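Local coordinates for protein probable enoyl-CoA hydratase/isomerase (Pseudomonas aeruginosa, PDB 7BOR) that binds coenzyme A in a crotonase fold and probably shifts the double bond of enoyl-CoA substrates, as delta(3)-delta(2)-enoyl-CoA isomerases do, at residues 2-6 against 17-21; 23-28 against 59-65; 66-70 against 242-246; 103-109 against 124-129. One frame throughout, in Å; residues are numbered along the deposited sequence.

Contact 1. Residues 2-6 against 17-21; sequences SELIR and RLDRQ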
# COMPACT_ATOMS: atom_id res chain seq x y z
N SER A 2 9.00 -16.45 -11.00
CA SER A 2 9.30 -15.30 -10.13
C SER A 2 9.34 -13.99 -10.94
O SER A 2 10.23 -13.15 -10.77
CB SER A 2 10.63 -15.51 -9.41
OG SER A 2 10.50 -16.50 -8.40
N GLU A 3 8.32 -13.83 -11.78
CA GLU A 3 8.37 -12.88 -12.88
C GLU A 3 7.86 -11.49 -12.52
O GLU A 3 8.37 -10.50 -13.06
CB GLU A 3 7.56 -13.47 -14.05
CG GLU A 3 7.21 -12.52 -15.18
CD GLU A 3 5.84 -12.82 -15.78
OE1 GLU A 3 5.23 -13.87 -15.43
OE2 GLU A 3 5.37 -12.00 -16.61
N LEU A 4 6.88 -11.37 -11.62
CA LEU A 4 6.19 -10.10 -11.44
C LEU A 4 6.53 -9.35 -10.16
O LEU A 4 6.32 -8.14 -10.12
CB LEU A 4 4.67 -10.32 -11.49
CG LEU A 4 4.17 -10.83 -12.86
CD1 LEU A 4 2.78 -11.38 -12.83
CD2 LEU A 4 4.23 -9.71 -13.88
N ILE A 5 7.04 -10.04 -9.12
CA ILE A 5 7.57 -9.42 -7.91
C ILE A 5 9.05 -9.82 -7.77
O ILE A 5 9.36 -10.99 -7.50
CB ILE A 5 6.79 -9.83 -6.65
CG1 ILE A 5 5.31 -9.39 -6.67
CG2 ILE A 5 7.52 -9.33 -5.39
CD1 ILE A 5 5.05 -7.94 -6.97
N ARG A 6 9.96 -8.85 -7.93
CA ARG A 6 11.39 -9.09 -7.69
C ARG A 6 11.74 -8.89 -6.22
O ARG A 6 11.25 -7.96 -5.58
CB ARG A 6 12.24 -8.17 -8.55
CG ARG A 6 12.33 -8.60 -9.99
CD ARG A 6 12.47 -7.41 -10.95
NE ARG A 6 13.56 -6.50 -10.60
CZ ARG A 6 13.95 -5.47 -11.35
NH1 ARG A 6 13.34 -5.20 -12.49
NH2 ARG A 6 14.96 -4.70 -10.94
N ARG A 17 10.05 -5.34 -5.35
CA ARG A 17 10.00 -4.46 -6.51
C ARG A 17 8.92 -4.99 -7.46
O ARG A 17 9.12 -5.97 -8.16
CB ARG A 17 11.37 -4.39 -7.19
CG ARG A 17 11.39 -3.86 -8.67
CD ARG A 17 11.98 -2.44 -8.83
NE ARG A 17 12.26 -2.04 -10.23
CZ ARG A 17 11.33 -1.90 -11.20
NH1 ARG A 17 10.06 -2.17 -10.96
NH2 ARG A 17 11.68 -1.51 -12.42
N LEU A 18 7.78 -4.30 -7.50
CA LEU A 18 6.71 -4.59 -8.45
C LEU A 18 7.21 -4.46 -9.88
O LEU A 18 7.65 -3.38 -10.30
CB LEU A 18 5.55 -3.63 -8.18
CG LEU A 18 4.56 -3.96 -7.04
CD1 LEU A 18 5.17 -4.39 -5.74
CD2 LEU A 18 3.58 -2.78 -6.79
N ASP A 19 7.13 -5.54 -10.65
CA ASP A 19 7.65 -5.52 -12.03
C ASP A 19 6.58 -6.06 -13.00
O ASP A 19 6.65 -7.21 -13.43
CB ASP A 19 8.98 -6.32 -12.15
CG ASP A 19 9.87 -5.84 -13.33
OD1 ASP A 19 9.45 -4.95 -14.12
OD2 ASP A 19 11.01 -6.35 -13.45
N ARG A 20 5.63 -5.20 -13.36
CA ARG A 20 4.55 -5.53 -14.29
C ARG A 20 4.20 -4.23 -15.03
O ARG A 20 3.08 -3.73 -14.99
CB ARG A 20 3.36 -6.14 -13.57
CG ARG A 20 2.22 -6.64 -14.49
CD ARG A 20 1.19 -7.42 -13.70
NE ARG A 20 0.16 -8.02 -14.57
CZ ARG A 20 -1.15 -7.81 -14.48
NH1 ARG A 20 -1.65 -7.01 -13.54
NH2 ARG A 20 -1.98 -8.40 -15.33
N GLN A 21 5.19 -3.66 -15.73
CA GLN A 21 5.07 -2.29 -16.21
C GLN A 21 3.99 -2.15 -17.27
O GLN A 21 3.27 -1.16 -17.29
CB GLN A 21 6.44 -1.81 -16.72
CG GLN A 21 7.60 -1.97 -15.69
CD GLN A 21 7.36 -1.21 -14.37
OE1 GLN A 21 7.50 -1.79 -13.27
NE2 GLN A 21 6.98 0.08 -14.49

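Contact 2. Residues 23-28 against 59-65; sequences KKNALT and CFTSGND. With COA (coenzyme A), chain C.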
# COMPACT_ATOMS: atom_id res chain seq x y z
N LYS A 23 1.19 -3.30 -17.29
CA LYS A 23 -0.11 -3.15 -16.66
C LYS A 23 -0.08 -2.13 -15.53
O LYS A 23 -0.90 -2.18 -14.62
CB LYS A 23 -0.62 -4.50 -16.15
CG LYS A 23 -0.96 -5.51 -17.27
CD LYS A 23 -1.83 -4.86 -18.35
CE LYS A 23 -2.25 -5.82 -19.48
NZ LYS A 23 -3.36 -6.71 -19.07
N LYS A 24 0.85 -1.19 -15.58
CA LYS A 24 0.98 -0.18 -14.54
C LYS A 24 1.12 -0.79 -13.15
O LYS A 24 0.60 -0.24 -12.17
CB LYS A 24 -0.19 0.80 -14.60
CG LYS A 24 -0.33 1.50 -15.93
CD LYS A 24 1.02 2.02 -16.44
CE LYS A 24 1.04 3.50 -16.75
NZ LYS A 24 2.41 4.10 -16.51
N ASN A 25 1.81 -1.94 -13.10
CA ASN A 25 2.04 -2.71 -11.88
C ASN A 25 0.74 -3.11 -11.16
O ASN A 25 0.72 -3.25 -9.93
CB ASN A 25 2.98 -1.96 -10.92
CG ASN A 25 4.43 -1.90 -11.43
OD1 ASN A 25 4.85 -2.74 -12.22
ND2 ASN A 25 5.19 -0.91 -10.98
N ALA A 26 -0.32 -3.34 -11.93
CA ALA A 26 -1.59 -3.79 -11.35
C ALA A 26 -1.40 -5.11 -10.63
O ALA A 26 -0.72 -6.01 -11.15
CB ALA A 26 -2.65 -3.91 -12.44
N LEU A 27 -1.94 -5.21 -9.43
CA LEU A 27 -1.58 -6.31 -8.54
C LEU A 27 -2.51 -7.51 -8.71
O LEU A 27 -3.70 -7.44 -8.38
CB LEU A 27 -1.64 -5.84 -7.09
CG LEU A 27 -0.72 -4.67 -6.72
CD1 LEU A 27 -1.12 -4.15 -5.40
CD2 LEU A 27 0.66 -5.22 -6.68
N THR A 28 -1.93 -8.63 -9.13
CA THR A 28 -2.60 -9.92 -9.30
C THR A 28 -2.54 -10.79 -8.04
O THR A 28 -1.81 -10.51 -7.09
CB THR A 28 -1.96 -10.69 -10.46
OG1 THR A 28 -0.65 -11.10 -10.04
CG2 THR A 28 -1.90 -9.81 -11.71
N CYS A 59 6.64 4.15 -11.88
CA CYS A 59 5.28 3.70 -11.57
C CYS A 59 5.31 2.96 -10.25
O CYS A 59 6.21 2.16 -10.00
CB CYS A 59 4.71 2.79 -12.70
SG CYS A 59 2.95 2.21 -12.43
N PHE A 60 4.34 3.24 -9.39
CA PHE A 60 4.25 2.47 -8.16
C PHE A 60 3.26 1.29 -8.37
O PHE A 60 3.69 0.18 -8.68
CB PHE A 60 3.87 3.37 -6.97
CG PHE A 60 3.96 2.69 -5.63
CD1 PHE A 60 5.16 2.21 -5.13
CD2 PHE A 60 2.82 2.53 -4.83
CE1 PHE A 60 5.21 1.57 -3.88
CE2 PHE A 60 2.87 1.90 -3.59
CZ PHE A 60 4.06 1.42 -3.11
N THR A 61 1.94 1.52 -8.29
CA THR A 61 0.97 0.49 -8.73
C THR A 61 -0.38 1.13 -8.99
O THR A 61 -0.82 2.00 -8.24
CB THR A 61 0.82 -0.62 -7.67
OG1 THR A 61 -0.17 -1.59 -8.09
CG2 THR A 61 0.36 -0.05 -6.34
N SER A 62 -1.05 0.68 -10.05
CA SER A 62 -2.43 1.12 -10.30
C SER A 62 -3.43 0.39 -9.41
O SER A 62 -4.64 0.57 -9.57
CB SER A 62 -2.79 0.96 -11.79
OG SER A 62 -2.51 -0.34 -12.32
N GLY A 63 -2.95 -0.38 -8.44
CA GLY A 63 -3.84 -1.02 -7.51
C GLY A 63 -4.23 -2.39 -8.02
O GLY A 63 -3.62 -2.98 -8.94
N ASN A 64 -5.30 -2.90 -7.41
CA ASN A 64 -5.76 -4.26 -7.68
C ASN A 64 -5.98 -4.48 -9.17
O ASN A 64 -6.48 -3.61 -9.88
CB ASN A 64 -7.06 -4.55 -6.92
CG ASN A 64 -7.12 -5.95 -6.43
OD1 ASN A 64 -6.86 -6.22 -5.26
ND2 ASN A 64 -7.47 -6.88 -7.31
N ASP A 65 -5.57 -5.64 -9.65
CA ASP A 65 -5.94 -6.03 -11.00
C ASP A 65 -7.47 -6.10 -11.11
O ASP A 65 -8.11 -6.84 -10.37
CB ASP A 65 -5.33 -7.38 -11.32
CG ASP A 65 -5.39 -7.69 -12.79
OD1 ASP A 65 -6.52 -7.74 -13.31
OD2 ASP A 65 -4.33 -7.86 -13.42
N1A COA C . -6.23 -3.54 -13.61
C2A COA C . -6.15 -4.18 -14.81
N3A COA C . -5.50 -3.62 -15.88
C4A COA C . -4.92 -2.42 -15.67
C5A COA C . -4.97 -1.78 -14.49
C6A COA C . -5.65 -2.35 -13.44
N6A COA C . -5.81 -1.81 -12.08
N7A COA C . -4.30 -0.59 -14.60
C8A COA C . -3.82 -0.49 -15.85
N9A COA C . -4.23 -1.60 -16.46
C1B COA C . -3.81 -1.82 -17.86
C2B COA C . -4.76 -1.10 -18.96
O2B COA C . -6.02 -1.86 -19.05
C3B COA C . -3.97 -1.17 -20.00
O3B COA C . -3.96 -2.54 -20.56
P3B COA C . -3.54 -2.85 -22.09
O7A COA C . -2.35 -2.01 -22.52
O8A COA C . -4.74 -2.55 -22.95
O9A COA C . -3.14 -4.30 -22.16
C4B COA C . -2.52 -0.93 -19.50
O4B COA C . -2.57 -1.44 -18.04
C5B COA C . -2.11 0.43 -19.52
O5B COA C . -2.94 1.08 -18.61
P1A COA C . -3.54 2.54 -19.02
O1A COA C . -4.75 2.90 -18.18
O2A COA C . -3.91 2.66 -20.48
O3A COA C . -2.29 3.57 -18.74
P2A COA C . -2.66 5.12 -18.29
O4A COA C . -1.36 5.91 -18.28
O5A COA C . -3.69 5.57 -19.28
O6A COA C . -3.42 5.14 -16.81
CBP COA C . -3.72 4.74 -14.46
CCP COA C . -2.66 4.89 -15.62
CDP COA C . -3.06 4.03 -13.23
CEP COA C . -4.24 6.14 -14.03
CAP COA C . -4.87 3.92 -15.13
OAP COA C . -4.30 2.76 -15.65
C9P COA C . -5.96 3.49 -14.14
O9P COA C . -6.77 4.26 -13.71
N8P COA C . -5.95 2.06 -13.77
C7P COA C . -6.91 1.50 -12.82
C6P COA C . -6.80 2.19 -11.43
C5P COA C . -7.86 1.48 -10.53
O5P COA C . -9.01 1.69 -10.62
N4P COA C . -7.36 0.54 -9.54
C3P COA C . -8.30 -0.18 -8.71
C2P COA C . -8.79 0.68 -7.58
S1P COA C . -9.91 -0.40 -6.67

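Contact 3. Residues 66-70 against 242-246; sequences ILDFL and LSAFM. With COA (coenzyme A), chain C.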
# COMPACT_ATOMS: atom_id res chain seq x y z
N ILE A 66 -8.04 -5.31 -12.02
CA ILE A 66 -9.50 -5.20 -12.08
C ILE A 66 -10.14 -6.45 -12.70
O ILE A 66 -11.25 -6.85 -12.32
CB ILE A 66 -9.88 -3.92 -12.85
CG1 ILE A 66 -9.50 -2.70 -12.00
CG2 ILE A 66 -11.35 -3.91 -13.22
CD1 ILE A 66 -10.02 -1.40 -12.51
N LEU A 67 -9.48 -7.04 -13.69
CA LEU A 67 -9.91 -8.34 -14.22
C LEU A 67 -10.05 -9.36 -13.11
O LEU A 67 -11.03 -10.11 -13.06
CB LEU A 67 -8.90 -8.86 -15.24
CG LEU A 67 -9.02 -8.31 -16.66
CD1 LEU A 67 -8.24 -9.19 -17.60
CD2 LEU A 67 -10.46 -8.25 -17.07
N ASP A 68 -9.06 -9.43 -12.21
CA ASP A 68 -9.18 -10.31 -11.07
C ASP A 68 -10.44 -9.98 -10.28
O ASP A 68 -11.16 -10.88 -9.84
CB ASP A 68 -7.95 -10.20 -10.18
CG ASP A 68 -6.76 -10.96 -10.75
OD1 ASP A 68 -6.55 -10.93 -11.99
OD2 ASP A 68 -6.02 -11.55 -9.92
N PHE A 69 -10.73 -8.68 -10.11
CA PHE A 69 -11.91 -8.27 -9.36
C PHE A 69 -13.19 -8.73 -10.05
O PHE A 69 -14.16 -9.12 -9.38
CB PHE A 69 -11.94 -6.75 -9.20
CG PHE A 69 -11.35 -6.26 -7.93
CD1 PHE A 69 -10.92 -7.16 -6.95
CD2 PHE A 69 -11.22 -4.90 -7.69
CE1 PHE A 69 -10.38 -6.73 -5.76
CE2 PHE A 69 -10.66 -4.46 -6.51
CZ PHE A 69 -10.25 -5.37 -5.54
N LEU A 70 -13.21 -8.68 -11.37
CA LEU A 70 -14.40 -8.99 -12.15
C LEU A 70 -14.60 -10.50 -12.29
O LEU A 70 -15.73 -10.98 -12.15
CB LEU A 70 -14.28 -8.35 -13.52
CG LEU A 70 -14.61 -6.85 -13.55
CD1 LEU A 70 -14.11 -6.20 -14.84
CD2 LEU A 70 -16.12 -6.61 -13.35
N LEU A 242 -16.68 -1.23 -13.01
CA LEU A 242 -15.40 -1.92 -13.17
C LEU A 242 -15.16 -2.31 -14.63
O LEU A 242 -14.07 -2.11 -15.17
CB LEU A 242 -15.37 -3.16 -12.27
CG LEU A 242 -14.97 -2.98 -10.81
CD1 LEU A 242 -15.00 -4.33 -10.04
CD2 LEU A 242 -13.61 -2.30 -10.76
N SER A 243 -16.17 -2.94 -15.25
CA SER A 243 -16.02 -3.35 -16.64
C SER A 243 -16.09 -2.14 -17.55
O SER A 243 -15.67 -2.24 -18.71
CB SER A 243 -17.08 -4.38 -17.03
OG SER A 243 -18.38 -3.92 -16.73
N ALA A 244 -16.59 -1.02 -17.04
CA ALA A 244 -16.56 0.24 -17.78
C ALA A 244 -15.14 0.78 -17.89
O ALA A 244 -14.77 1.34 -18.94
CB ALA A 244 -17.46 1.28 -17.10
N PHE A 245 -14.32 0.61 -16.83
CA PHE A 245 -12.92 1.03 -16.88
C PHE A 245 -12.13 0.23 -17.92
O PHE A 245 -11.47 0.81 -18.80
CB PHE A 245 -12.25 0.92 -15.51
CG PHE A 245 -10.80 1.35 -15.54
CD1 PHE A 245 -9.80 0.46 -15.92
CD2 PHE A 245 -10.46 2.66 -15.26
CE1 PHE A 245 -8.48 0.88 -16.03
CE2 PHE A 245 -9.15 3.08 -15.35
CZ PHE A 245 -8.16 2.20 -15.75
N MET A 246 -12.12 -1.10 -17.83
CA MET A 246 -11.87 -1.86 -19.05
C MET A 246 -12.85 -1.36 -20.11
O MET A 246 -13.91 -0.83 -19.80
CB MET A 246 -12.05 -3.36 -18.77
CG MET A 246 -11.81 -3.77 -17.30
SD MET A 246 -10.15 -3.43 -16.66
CE MET A 246 -9.27 -4.84 -17.31
N1A COA C . -6.23 -3.54 -13.61
C2A COA C . -6.15 -4.18 -14.81
N3A COA C . -5.50 -3.62 -15.88
C4A COA C . -4.92 -2.42 -15.67
C5A COA C . -4.97 -1.78 -14.49
C6A COA C . -5.65 -2.35 -13.44
N6A COA C . -5.81 -1.81 -12.08
N7A COA C . -4.30 -0.59 -14.60
C8A COA C . -3.82 -0.49 -15.85
N9A COA C . -4.23 -1.60 -16.46
C1B COA C . -3.81 -1.82 -17.86
C2B COA C . -4.76 -1.10 -18.96
O2B COA C . -6.02 -1.86 -19.05
C3B COA C . -3.97 -1.17 -20.00
O3B COA C . -3.96 -2.54 -20.56
P3B COA C . -3.54 -2.85 -22.09
O7A COA C . -2.35 -2.01 -22.52
O8A COA C . -4.74 -2.55 -22.95
O9A COA C . -3.14 -4.30 -22.16
C4B COA C . -2.52 -0.93 -19.50
O4B COA C . -2.57 -1.44 -18.04
C5B COA C . -2.11 0.43 -19.52
O5B COA C . -2.94 1.08 -18.61
P1A COA C . -3.54 2.54 -19.02
O1A COA C . -4.75 2.90 -18.18
O2A COA C . -3.91 2.66 -20.48
O3A COA C . -2.29 3.57 -18.74
P2A COA C . -2.66 5.12 -18.29
O4A COA C . -1.36 5.91 -18.28
O5A COA C . -3.69 5.57 -19.28
O6A COA C . -3.42 5.14 -16.81
CBP COA C . -3.72 4.74 -14.46
CCP COA C . -2.66 4.89 -15.62
CDP COA C . -3.06 4.03 -13.23
CEP COA C . -4.24 6.14 -14.03
CAP COA C . -4.87 3.92 -15.13
OAP COA C . -4.30 2.76 -15.65
C9P COA C . -5.96 3.49 -14.14
O9P COA C . -6.77 4.26 -13.71
N8P COA C . -5.95 2.06 -13.77
C7P COA C . -6.91 1.50 -12.82
C6P COA C . -6.80 2.19 -11.43
C5P COA C . -7.86 1.48 -10.53
O5P COA C . -9.01 1.69 -10.62
N4P COA C . -7.36 0.54 -9.54
C3P COA C . -8.30 -0.18 -8.71
C2P COA C . -8.79 0.68 -7.58
S1P COA C . -9.91 -0.40 -6.67

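Contact 4. Residues 103-109 against 124-129; sequences AVGIGTT and RLKMPF. With COA (coenzyme A), chain C.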
# COMPACT_ATOMS: atom_id res chain seq x y z
N ALA A 103 -0.16 5.70 -7.87
CA ALA A 103 -0.35 4.93 -6.66
C ALA A 103 -1.86 4.99 -6.39
O ALA A 103 -2.35 5.95 -5.79
CB ALA A 103 0.43 5.48 -5.48
N VAL A 104 -2.60 3.96 -6.86
CA VAL A 104 -4.06 4.02 -6.93
C VAL A 104 -4.67 2.93 -6.07
O VAL A 104 -4.20 1.79 -6.05
CB VAL A 104 -4.54 3.88 -8.37
CG1 VAL A 104 -6.07 4.05 -8.43
CG2 VAL A 104 -3.84 4.91 -9.21
N GLY A 105 -5.73 3.28 -5.37
CA GLY A 105 -6.43 2.25 -4.62
C GLY A 105 -5.53 1.77 -3.50
O GLY A 105 -5.04 2.57 -2.70
N ILE A 106 -5.30 0.46 -3.43
CA ILE A 106 -4.37 -0.08 -2.44
C ILE A 106 -2.95 0.44 -2.67
O ILE A 106 -2.09 0.32 -1.78
CB ILE A 106 -4.43 -1.64 -2.44
CG1 ILE A 106 -3.73 -2.21 -1.20
CG2 ILE A 106 -3.87 -2.19 -3.74
CD1 ILE A 106 -4.18 -3.63 -0.81
N GLY A 107 -2.70 1.05 -3.84
CA GLY A 107 -1.41 1.73 -4.05
C GLY A 107 -1.20 2.88 -3.08
O GLY A 107 -0.08 3.11 -2.60
N THR A 108 -2.28 3.58 -2.74
CA THR A 108 -2.23 4.61 -1.72
C THR A 108 -2.47 4.04 -0.34
O THR A 108 -1.73 4.34 0.59
CB THR A 108 -3.25 5.71 -2.03
OG1 THR A 108 -2.78 6.43 -3.18
CG2 THR A 108 -3.44 6.66 -0.85
N THR A 109 -3.50 3.17 -0.18
CA THR A 109 -3.81 2.80 1.19
C THR A 109 -2.69 1.98 1.83
O THR A 109 -2.58 1.98 3.05
CB THR A 109 -5.16 2.03 1.29
OG1 THR A 109 -5.09 0.82 0.55
CG2 THR A 109 -6.29 2.88 0.79
N ARG A 124 1.09 10.44 -8.67
CA ARG A 124 -0.36 10.64 -8.78
C ARG A 124 -1.07 9.63 -7.88
O ARG A 124 -1.19 8.47 -8.24
CB ARG A 124 -0.86 10.42 -10.20
CG ARG A 124 -0.51 11.48 -11.17
CD ARG A 124 -0.22 10.93 -12.58
NE ARG A 124 0.11 12.04 -13.46
CZ ARG A 124 -0.59 12.41 -14.52
NH1 ARG A 124 -1.65 11.71 -14.93
NH2 ARG A 124 -0.20 13.48 -15.22
N LEU A 125 -1.59 10.09 -6.75
CA LEU A 125 -2.19 9.20 -5.77
C LEU A 125 -3.70 9.35 -5.83
O LEU A 125 -4.21 10.48 -5.84
CB LEU A 125 -1.70 9.54 -4.37
CG LEU A 125 -0.23 9.30 -4.06
CD1 LEU A 125 0.57 10.57 -4.53
CD2 LEU A 125 0.05 8.95 -2.60
N LYS A 126 -4.43 8.22 -5.85
CA LYS A 126 -5.85 8.36 -5.55
C LYS A 126 -6.49 7.07 -5.04
O LYS A 126 -5.97 5.98 -5.22
CB LYS A 126 -6.64 8.89 -6.74
CG LYS A 126 -6.92 8.00 -7.86
CD LYS A 126 -7.92 8.69 -8.79
CE LYS A 126 -8.24 7.80 -9.97
NZ LYS A 126 -7.91 8.37 -11.33
N MET A 127 -7.68 7.25 -4.47
CA MET A 127 -8.47 6.13 -3.90
C MET A 127 -9.79 6.15 -4.65
O MET A 127 -10.74 6.85 -4.26
CB MET A 127 -8.62 6.29 -2.40
CG MET A 127 -7.30 5.95 -1.72
SD MET A 127 -7.13 6.49 -0.01
CE MET A 127 -6.99 8.26 -0.33
N PRO A 128 -9.85 5.49 -5.81
CA PRO A 128 -10.99 5.69 -6.70
C PRO A 128 -12.16 4.76 -6.36
O PRO A 128 -13.00 4.49 -7.23
CB PRO A 128 -10.39 5.40 -8.09
CG PRO A 128 -9.40 4.35 -7.84
CD PRO A 128 -8.82 4.65 -6.43
N PHE A 129 -12.22 4.29 -5.09
CA PHE A 129 -13.14 3.20 -4.75
C PHE A 129 -14.56 3.58 -5.12
O PHE A 129 -15.24 2.87 -5.87
CB PHE A 129 -13.04 2.89 -3.28
CG PHE A 129 -11.66 2.49 -2.86
CD1 PHE A 129 -10.97 1.47 -3.52
CD2 PHE A 129 -11.03 3.16 -1.81
CE1 PHE A 129 -9.68 1.12 -3.15
CE2 PHE A 129 -9.73 2.79 -1.41
CZ PHE A 129 -9.05 1.78 -2.11
N1A COA C . -6.23 -3.54 -13.61
C2A COA C . -6.15 -4.18 -14.81
N3A COA C . -5.50 -3.62 -15.88
C4A COA C . -4.92 -2.42 -15.67
C5A COA C . -4.97 -1.78 -14.49
C6A COA C . -5.65 -2.35 -13.44
N6A COA C . -5.81 -1.81 -12.08
N7A COA C . -4.30 -0.59 -14.60
C8A COA C . -3.82 -0.49 -15.85
N9A COA C . -4.23 -1.60 -16.46
C1B COA C . -3.81 -1.82 -17.86
C2B COA C . -4.76 -1.10 -18.96
O2B COA C . -6.02 -1.86 -19.05
C3B COA C . -3.97 -1.17 -20.00
O3B COA C . -3.96 -2.54 -20.56
P3B COA C . -3.54 -2.85 -22.09
O7A COA C . -2.35 -2.01 -22.52
O8A COA C . -4.74 -2.55 -22.95
O9A COA C . -3.14 -4.30 -22.16
C4B COA C . -2.52 -0.93 -19.50
O4B COA C . -2.57 -1.44 -18.04
C5B COA C . -2.11 0.43 -19.52
O5B COA C . -2.94 1.08 -18.61
P1A COA C . -3.54 2.54 -19.02
O1A COA C . -4.75 2.90 -18.18
O2A COA C . -3.91 2.66 -20.48
O3A COA C . -2.29 3.57 -18.74
P2A COA C . -2.66 5.12 -18.29
O4A COA C . -1.36 5.91 -18.28
O5A COA C . -3.69 5.57 -19.28
O6A COA C . -3.42 5.14 -16.81
CBP COA C . -3.72 4.74 -14.46
CCP COA C . -2.66 4.89 -15.62
CDP COA C . -3.06 4.03 -13.23
CEP COA C . -4.24 6.14 -14.03
CAP COA C . -4.87 3.92 -15.13
OAP COA C . -4.30 2.76 -15.65
C9P COA C . -5.96 3.49 -14.14
O9P COA C . -6.77 4.26 -13.71
N8P COA C . -5.95 2.06 -13.77
C7P COA C . -6.91 1.50 -12.82
C6P COA C . -6.80 2.19 -11.43
C5P COA C . -7.86 1.48 -10.53
O5P COA C . -9.01 1.69 -10.62
N4P COA C . -7.36 0.54 -9.54
C3P COA C . -8.30 -0.18 -8.71
C2P COA C . -8.79 0.68 -7.58
S1P COA C . -9.91 -0.40 -6.67

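Contact 1. Residues 2-6 against 17-21
A beta hairpin formed by strands 5-9 and 13-18 starts the fold, and residues 2-6 meet 17-21 at its open end. Backbone bonds set the antiparallel register. Arg6 and Arg17 form a hydrogen-bonded pair, with Arg6 N to Arg17 O at 3.0 Å and Arg17 N to Arg6 O at 2.9 Å; Ile5 and Leu18 form the adjacent non-hydrogen-bonded pair. Beyond the paired residues, Asp19 N donates to Leu4 O at 2.8 Å. Apolar contacts belong to the face of Ile5 and Leu18, whose branched side chains meet at 3.8 Å (CD1 to CD1) and are buried against Met31 and Met35 of helix 29-44. Leu4 CD2 lies 3.7 Å from Arg20 CB, while the guanidinium of Arg20 bonds to Ala26 O and Asp65. The other face carries charge. The guanidinium groups of Arg6 and Arg17 lie face over face, Arg6 NH2 3.9 Å from Arg17 NE, and Asp19 offsets the like charges: Arg6 NH1 makes a salt bridge with Asp19 OD2 at 2.8 Å.

Contact 2. Residues 23-28 against 59-65
Ala26 lays its methyl group against the adenine of coenzyme A, CB to C6A at 3.5 Å, and against Ser62, CB to OG at 3.6 Å; so small a side chain lets the base lie close to the backbone. Lys24 O accepts from both Ser62 N (2.8 Å) and Ser62 OG (3.1 Å). Asn25 O takes the hydroxyl of Thr61 at 2.6 Å, and Thr61 OG1 in turn accepts from Gly63 N at 3.1 Å, an ST turn. These two irregular loops belong to the CoA site of the crotonase fold, joined by a single backbone bridge: Leu27 N to Gly63 O at 2.8 Å and Asp65 N to Leu27 O at 2.9 Å. Two carbonyls on the cofactor side bind separate parts of the bent ligand, Ser62 O receiving pantetheine N4P at 2.7 Å and Asn64 O receiving adenine N6A at 2.9 Å. Gly63 has backbone angles that would jam a CB against the preceding carbonyl. Asn25 ND2 donates to Phe60 O at 3.0 Å, and Asn25 OD1 accepts from Arg20 N.

Contact 3. Residues 66-70 against 242-246
One wall of the coenzyme A pocket is built where the end of helix 236-245 packs on helix 66-71. Ile66 both binds the cofactor and packs on the other helix: its backbone N donates to adenine N1A at 3.0 Å, as a free NH in the first turn of a helix can, and its branched side chain faces the partner. Ile66 CG2 is 3.7 Å from Leu242 CD2 and 3.7 Å from Met246 SD, and Ile66 CD1 is 3.9 Å from Phe245 CD1. Apolar side chains make the packing. Leu70, one turn further, sets CD2 3.7 Å from Leu242 CB. The flexible thioether of Met246 lies along Ile66 and Leu67, CE 3.5 Å from Leu67 CG, just where its own helix ends. Phe245 carries the wall on to the pantetheine, CZ lying 3.0 Å from N8P of coenzyme A. On the far side from Met246, Leu242 CD1 and Phe69 CB meet at 4.0 Å, and both side chains also rest on Leu233, tying the pair of helices to the end of the long helix 200-233.

Contact 4. Residues 103-109 against 124-129
This is a parallel strand pairing, 102-104 beside 124-126, in the small three-stranded sheet of the crotonase fold, where both segments leave the sheet to line the coenzyme A pocket. The ladder consists of Ala103 N to Arg124 O (3.0 Å), Lys126 N to Ala103 O (3.1 Å) and Gly105 N to Lys126 O (2.7 Å). Ala103 O also accepts Thr108 OG1 at 2.7 Å, which folds helix 106-109 back against its strand. Between strand and helix stands Gly105: its positive phi favours glycine, and a CB there would clash with C2P of the cofactor. Just before it, Val104 CG1 packs on Pro128 CG at 3.4 Å, and these compact apolar groups touch the pantetheine arm, Val104 CG1 to C6P at 3.6 Å and Pro128 CG to C2P at 3.7 Å. The Phe129 ring presents its edge to the thiol, CD1 to S1P at 3.8 Å. As in other crotonases, the backbone NH of Ile106 at the helix start probably contributes to the oxyanion hole. Met127 is buried, its SD 3.8 Å from the CG2 atoms of Thr108 and Thr109, among Phe163 of strand 163-164 and leucines of helices 140-148 and 150-157.

Overall arrangement
Contacts 1, 2 and 4 follow one another along the chain, whereas contact 3 joins residues 66-70 to the C-terminal helix and encloses contact 4 in the loop it closes. Contact 2 is the hub: its centre lies about 10 Å from those of contacts 1 and 4 and about 13 Å from that of contact 3, and it touches all three. Arg20 ties the hairpin of the six-stranded sheet to it, Thr61 bonds to Val104 at the three-stranded sheet, and 59-65 runs straight into helix 66-71. Contacts 2, 3 and 4 all touch coenzyme A, so segments remote in sequence jointly shape one pocket; contact 1 meets it through Arg20, which pairs with Asp65 and whose side chain lies about 5 Å from the cofactor.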